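Local coordinates for protein N-alpha-acetyltransferase 35, NatC auxiliary subunit (Saccharomyces cerevisiae, PDB 6YGA) that serves as the auxiliary subunit of the NatC N-terminal acetyltransferase, the complex that acetylates the N-terminal methionine of L-A virus Gag, at residues Tyr674-Asn688 / Thr715-Leu727. Sequence-based numbering, arbitrary orientation.
Sequences YYCKLKHTSKALSVN and TTEGWNYFPIQTL. With EDO (1,2-ethanediol), chain C.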
loop_
_atom_site.group_PDB
_atom_site.type_symbol
_atom_site.label_atom_id
_atom_site.label_comp_id
_atom_site.label_asym_id
_atom_site.label_seq_id
_atom_site.Cartn_x
_atom_site.Cartn_y
_atom_site.Cartn_z
ATOM N N TYR B 674 -1.797 14.361 -18.381
ATOM C CA TYR B 674 -1.819 12.933 -18.682
ATOM C C TYR B 674 -1.602 12.674 -20.171
ATOM O O TYR B 674 -0.727 11.888 -20.554
ATOM C CB TYR B 674 -3.142 12.326 -18.218
ATOM C CG TYR B 674 -3.420 10.962 -18.801
ATOM C CD1 TYR B 674 -2.738 9.842 -18.344
ATOM C CD2 TYR B 674 -4.363 10.790 -19.805
ATOM C CE1 TYR B 674 -2.982 8.593 -18.867
ATOM C CE2 TYR B 674 -4.617 9.540 -20.337
ATOM C CZ TYR B 674 -3.921 8.445 -19.862
ATOM O OH TYR B 674 -4.164 7.196 -20.381
ATOM N N TYR B 675 -2.396 13.321 -21.029
ATOM C CA TYR B 675 -2.266 13.077 -22.462
ATOM C C TYR B 675 -0.931 13.576 -22.997
ATOM O O TYR B 675 -0.393 13.002 -23.951
ATOM C CB TYR B 675 -3.427 13.720 -23.222
ATOM C CG TYR B 675 -4.700 12.915 -23.125
ATOM C CD1 TYR B 675 -4.875 11.767 -23.887
ATOM C CD2 TYR B 675 -5.720 13.291 -22.261
ATOM C CE1 TYR B 675 -6.037 11.019 -23.796
ATOM C CE2 TYR B 675 -6.883 12.551 -22.165
ATOM C CZ TYR B 675 -7.036 11.417 -22.933
ATOM O OH TYR B 675 -8.194 10.679 -22.836
ATOM N N CYS B 676 -0.378 14.628 -22.393
ATOM C CA CYS B 676 0.979 15.038 -22.734
ATOM C C CYS B 676 1.971 13.919 -22.438
ATOM O O CYS B 676 2.838 13.608 -23.262
ATOM C CB CYS B 676 1.351 16.309 -21.971
ATOM S SG CYS B 676 3.018 16.896 -22.316
ATOM N N LYS B 677 1.849 13.296 -21.263
ATOM C CA LYS B 677 2.704 12.160 -20.936
ATOM C C LYS B 677 2.439 10.986 -21.868
ATOM O O LYS B 677 3.365 10.258 -22.242
ATOM C CB LYS B 677 2.496 11.742 -19.481
ATOM C CG LYS B 677 2.971 12.770 -18.472
ATOM C CD LYS B 677 2.789 12.283 -17.046
ATOM C CE LYS B 677 3.529 13.185 -16.070
ATOM N NZ LYS B 677 3.296 12.792 -14.656
ATOM N N LEU B 678 1.179 10.786 -22.257
ATOM C CA LEU B 678 0.873 9.706 -23.186
ATOM C C LEU B 678 1.497 9.971 -24.551
ATOM O O LEU B 678 1.986 9.046 -25.209
ATOM C CB LEU B 678 -0.640 9.526 -23.298
ATOM C CG LEU B 678 -1.134 8.208 -23.891
ATOM C CD1 LEU B 678 -0.614 7.020 -23.094
ATOM C CD2 LEU B 678 -2.649 8.214 -23.921
ATOM N N LYS B 679 1.499 11.233 -24.986
ATOM C CA LYS B 679 2.123 11.574 -26.260
ATOM C C LYS B 679 3.625 11.334 -26.218
ATOM O O LYS B 679 4.212 10.865 -27.200
ATOM C CB LYS B 679 1.826 13.030 -26.618
ATOM C CG LYS B 679 2.313 13.425 -27.998
ATOM C CD LYS B 679 2.414 14.932 -28.150
ATOM C CE LYS B 679 1.086 15.612 -27.879
ATOM N NZ LYS B 679 1.155 17.068 -28.164
ATOM N N HIS B 680 4.263 11.647 -25.086
ATOM C CA HIS B 680 5.695 11.400 -24.939
ATOM C C HIS B 680 6.015 9.918 -25.093
ATOM O O HIS B 680 6.959 9.551 -25.803
ATOM C CB HIS B 680 6.183 11.915 -23.583
ATOM C CG HIS B 680 6.232 13.410 -23.480
ATOM N ND1 HIS B 680 6.259 14.072 -22.272
ATOM C CD2 HIS B 680 6.268 14.370 -24.435
ATOM C CE1 HIS B 680 6.305 15.376 -22.486
ATOM N NE2 HIS B 680 6.311 15.584 -23.791
ATOM N N THR B 681 5.234 9.052 -24.442
ATOM C CA THR B 681 5.460 7.613 -24.549
ATOM C C THR B 681 5.277 7.127 -25.983
ATOM O O THR B 681 6.064 6.307 -26.472
ATOM C CB THR B 681 4.517 6.868 -23.601
ATOM O OG1 THR B 681 4.946 7.064 -22.248
ATOM C CG2 THR B 681 4.490 5.377 -23.914
ATOM N N SER B 682 4.248 7.630 -26.673
ATOM C CA SER B 682 4.014 7.240 -28.061
ATOM C C SER B 682 5.225 7.552 -28.932
ATOM O O SER B 682 5.698 6.693 -29.684
ATOM C CB SER B 682 2.768 7.947 -28.597
ATOM O OG SER B 682 1.636 7.667 -27.789
ATOM N N LYS B 683 5.746 8.778 -28.838
ATOM C CA LYS B 683 6.937 9.138 -29.602
ATOM C C LYS B 683 8.121 8.250 -29.237
ATOM O O LYS B 683 8.894 7.843 -30.112
ATOM C CB LYS B 683 7.286 10.609 -29.375
ATOM C CG LYS B 683 6.232 11.592 -29.848
ATOM C CD LYS B 683 6.631 13.020 -29.507
ATOM C CE LYS B 683 5.629 14.025 -30.049
ATOM N NZ LYS B 683 5.986 15.412 -29.645
ATOM N N ALA B 684 8.279 7.936 -27.947
ATOM C CA ALA B 684 9.410 7.118 -27.520
ATOM C C ALA B 684 9.323 5.702 -28.074
ATOM O O ALA B 684 10.358 5.082 -28.351
ATOM C CB ALA B 684 9.490 7.087 -25.994
ATOM N N LEU B 685 8.108 5.176 -28.236
ATOM C CA LEU B 685 7.944 3.846 -28.811
ATOM C C LEU B 685 8.458 3.798 -30.245
ATOM O O LEU B 685 9.118 2.832 -30.644
ATOM C CB LEU B 685 6.473 3.432 -28.754
ATOM C CG LEU B 685 5.882 3.078 -27.388
ATOM C CD1 LEU B 685 4.369 3.179 -27.436
ATOM C CD2 LEU B 685 6.306 1.678 -26.971
ATOM N N SER B 686 8.166 4.836 -31.032
ATOM C CA SER B 686 8.639 4.886 -32.412
ATOM C C SER B 686 10.158 5.020 -32.468
ATOM O O SER B 686 10.826 4.297 -33.217
ATOM C CB SER B 686 7.962 6.042 -33.153
ATOM O OG SER B 686 8.350 6.084 -34.514
ATOM N N VAL B 687 10.719 5.943 -31.682
ATOM C CA VAL B 687 12.170 6.121 -31.656
ATOM C C VAL B 687 12.861 4.825 -31.252
ATOM O O VAL B 687 13.888 4.444 -31.827
ATOM C CB VAL B 687 12.542 7.282 -30.714
ATOM C CG1 VAL B 687 14.051 7.348 -30.495
ATOM C CG2 VAL B 687 12.020 8.598 -31.270
ATOM N N ASN B 688 12.300 4.117 -30.271
ATOM C CA ASN B 688 12.935 2.893 -29.797
ATOM C C ASN B 688 12.874 1.792 -30.847
ATOM O O ASN B 688 13.806 0.987 -30.961
ATOM C CB ASN B 688 12.282 2.435 -28.494
ATOM C CG ASN B 688 12.811 1.103 -28.017
ATOM O OD1 ASN B 688 13.944 1.004 -27.540
ATOM N ND2 ASN B 688 11.986 0.067 -28.132
ATOM N N THR B 715 9.242 5.537 -19.084
ATOM C CA THR B 715 9.575 6.855 -19.610
ATOM C C THR B 715 9.338 7.901 -18.528
ATOM O O THR B 715 8.252 7.963 -17.946
ATOM C CB THR B 715 8.731 7.169 -20.848
ATOM O OG1 THR B 715 8.904 6.135 -21.824
ATOM C CG2 THR B 715 9.142 8.500 -21.460
ATOM N N THR B 716 10.353 8.729 -18.271
ATOM C CA THR B 716 10.321 9.611 -17.106
ATOM C C THR B 716 9.158 10.598 -17.173
ATOM O O THR B 716 8.473 10.830 -16.169
ATOM C CB THR B 716 11.658 10.348 -16.971
ATOM O OG1 THR B 716 11.547 11.378 -15.981
ATOM C CG2 THR B 716 12.091 10.959 -18.302
ATOM N N GLU B 717 8.911 11.187 -18.343
ATOM C CA GLU B 717 7.793 12.099 -18.538
ATOM C C GLU B 717 6.672 11.472 -19.355
ATOM O O GLU B 717 5.809 12.191 -19.868
ATOM C CB GLU B 717 8.268 13.395 -19.196
ATOM C CG GLU B 717 9.108 14.267 -18.281
ATOM C CD GLU B 717 8.417 14.552 -16.957
ATOM O OE1 GLU B 717 7.198 14.827 -16.965
ATOM O OE2 GLU B 717 9.091 14.493 -15.907
ATOM N N GLY B 718 6.668 10.147 -19.485
ATOM C CA GLY B 718 5.637 9.445 -20.214
ATOM C C GLY B 718 4.593 8.835 -19.297
ATOM O O GLY B 718 4.553 9.080 -18.090
ATOM N N TRP B 719 3.725 8.025 -19.897
ATOM C CA TRP B 719 2.704 7.285 -19.166
ATOM C C TRP B 719 3.114 5.818 -19.151
ATOM O O TRP B 719 3.159 5.167 -20.202
ATOM C CB TRP B 719 1.323 7.471 -19.787
ATOM C CG TRP B 719 0.247 6.878 -18.936
ATOM C CD1 TRP B 719 -0.569 5.835 -19.251
ATOM C CD2 TRP B 719 -0.103 7.276 -17.604
ATOM N NE1 TRP B 719 -1.419 5.567 -18.205
ATOM C CE2 TRP B 719 -1.151 6.438 -17.181
ATOM C CE3 TRP B 719 0.363 8.266 -16.733
ATOM C CZ2 TRP B 719 -1.744 6.559 -15.926
ATOM C CZ3 TRP B 719 -0.223 8.383 -15.488
ATOM C CH2 TRP B 719 -1.265 7.534 -15.095
ATOM N N ASN B 720 3.392 5.299 -17.957
ATOM C CA ASN B 720 4.051 4.013 -17.793
ATOM C C ASN B 720 3.086 2.832 -17.780
ATOM O O ASN B 720 3.475 1.734 -17.366
ATOM C CB ASN B 720 4.895 4.028 -16.522
ATOM C CG ASN B 720 6.010 5.049 -16.593
ATOM O OD1 ASN B 720 6.477 5.397 -17.681
ATOM N ND2 ASN B 720 6.446 5.534 -15.437
ATOM N N TYR B 721 1.843 3.022 -18.224
ATOM C CA TYR B 721 1.036 1.859 -18.573
ATOM C C TYR B 721 1.582 1.159 -19.809
ATOM O O TYR B 721 1.251 -0.009 -20.046
ATOM C CB TYR B 721 -0.424 2.254 -18.812
ATOM C CG TYR B 721 -1.251 2.477 -17.563
ATOM C CD1 TYR B 721 -0.654 2.655 -16.321
ATOM C CD2 TYR B 721 -2.637 2.501 -17.631
ATOM C CE1 TYR B 721 -1.419 2.862 -15.184
ATOM C CE2 TYR B 721 -3.407 2.702 -16.502
ATOM C CZ TYR B 721 -2.795 2.882 -15.283
ATOM O OH TYR B 721 -3.564 3.083 -14.162
ATOM N N PHE B 722 2.406 1.847 -20.598
ATOM C CA PHE B 722 2.996 1.300 -21.818
ATOM C C PHE B 722 4.502 1.522 -21.750
ATOM O O PHE B 722 5.028 2.479 -22.336
ATOM C CB PHE B 722 2.398 1.955 -23.065
ATOM C CG PHE B 722 0.894 1.945 -23.098
ATOM C CD1 PHE B 722 0.171 3.006 -22.577
ATOM C CD2 PHE B 722 0.202 0.880 -23.655
ATOM C CE1 PHE B 722 -1.214 3.006 -22.605
ATOM C CE2 PHE B 722 -1.185 0.875 -23.690
ATOM C CZ PHE B 722 -1.893 1.940 -23.162
ATOM N N PRO B 723 5.228 0.666 -21.033
ATOM C CA PRO B 723 6.682 0.837 -20.942
ATOM C C PRO B 723 7.358 0.575 -22.278
ATOM O O PRO B 723 6.790 -0.025 -23.192
ATOM C CB PRO B 723 7.100 -0.203 -19.896
ATOM C CG PRO B 723 6.036 -1.238 -19.955
ATOM C CD PRO B 723 4.762 -0.502 -20.267
ATOM N N ILE B 724 8.598 1.039 -22.380
ATOM C CA ILE B 724 9.388 0.893 -23.596
ATOM C C ILE B 724 10.201 -0.390 -23.494
ATOM O O ILE B 724 10.998 -0.558 -22.564
ATOM C CB ILE B 724 10.303 2.109 -23.811
ATOM C CG1 ILE B 724 9.509 3.413 -23.690
ATOM C CG2 ILE B 724 10.993 2.025 -25.162
ATOM C CD1 ILE B 724 8.455 3.594 -24.750
ATOM N N GLN B 725 10.004 -1.299 -24.447
ATOM C CA GLN B 725 10.745 -2.559 -24.485
ATOM C C GLN B 725 12.138 -2.269 -25.032
ATOM O O GLN B 725 12.323 -2.116 -26.242
ATOM C CB GLN B 725 10.006 -3.591 -25.329
ATOM C CG GLN B 725 8.601 -3.900 -24.821
ATOM C CD GLN B 725 7.857 -4.897 -25.692
ATOM O OE1 GLN B 725 8.298 -6.032 -25.877
ATOM N NE2 GLN B 725 6.719 -4.476 -26.229
ATOM N N THR B 726 13.123 -2.206 -24.136
ATOM C CA THR B 726 14.446 -1.676 -24.435
ATOM C C THR B 726 15.494 -2.781 -24.449
ATOM O O THR B 726 15.516 -3.644 -23.566
ATOM C CB THR B 726 14.836 -0.608 -23.405
ATOM O OG1 THR B 726 13.764 0.334 -23.273
ATOM C CG2 THR B 726 16.105 0.125 -23.828
ATOM N N LEU B 727 16.359 -2.751 -25.461
ATOM C CA LEU B 727 17.517 -3.632 -25.507
ATOM C C LEU B 727 18.576 -3.129 -24.543
ATOM O O LEU B 727 18.738 -1.922 -24.363
ATOM C CB LEU B 727 18.103 -3.688 -26.918
ATOM C CG LEU B 727 17.309 -4.501 -27.930
ATOM C CD1 LEU B 727 18.024 -4.545 -29.265
ATOM C CD2 LEU B 727 17.097 -5.892 -27.378
HETATM C C1 EDO C . 2.863 16.819 -31.667
HETATM O O1 EDO C . 1.657 17.382 -31.140
HETATM C C2 EDO C . 4.028 17.764 -31.399
HETATM O O2 EDO C . 4.255 17.873 -29.989
HETATM O O HOH W 1 6.539 4.846 -21.489
HETATM O O HOH W 2 16.434 -0.561 -27.303
#
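Gly718 presses into the flank of helix 668-701, its CA 3.2 Å from Lys677 O and equally near Thr681 OG1. The glycine ends a type I turn begun by Thr715. Beside it, Tyr674 pushes its edge into the face of Trp719. The planes stand 83° apart, and Tyr674 CE1 sits over the centre of the indole, 3.3 Å from Trp719 CE2. Trp719 has CG anti to its backbone N (chi1 -172°), which carries the indole along the helix to Tyr674. Leu678 CD1 fills the angle between Trp719 CB and the Phe722 ring. Further along, Ile724 CD1 fits between Ala684 CB and Leu685 CD2, 3.6 Å from the latter. Its CG2 lies against Asn688 CG.

Each direct hydrogen bond joins a helix side chain to 715-727 backbone. Trp719 N donates to Thr681 OG1 at 2.8 Å, and a water links that hydroxyl to Thr715 OG1 and Phe722 O. His680 ND1 donates at 3.1 Å to Glu717 O, near the imidazole plane; the donor stands above the carbonyl plane. Asn688 ND2 donates to Gln725 O at 2.9 Å. The C-terminal hairpin's connection and second-strand start thus lie on the helix by apolar fit, while side-chain bonds to backbone fix their path.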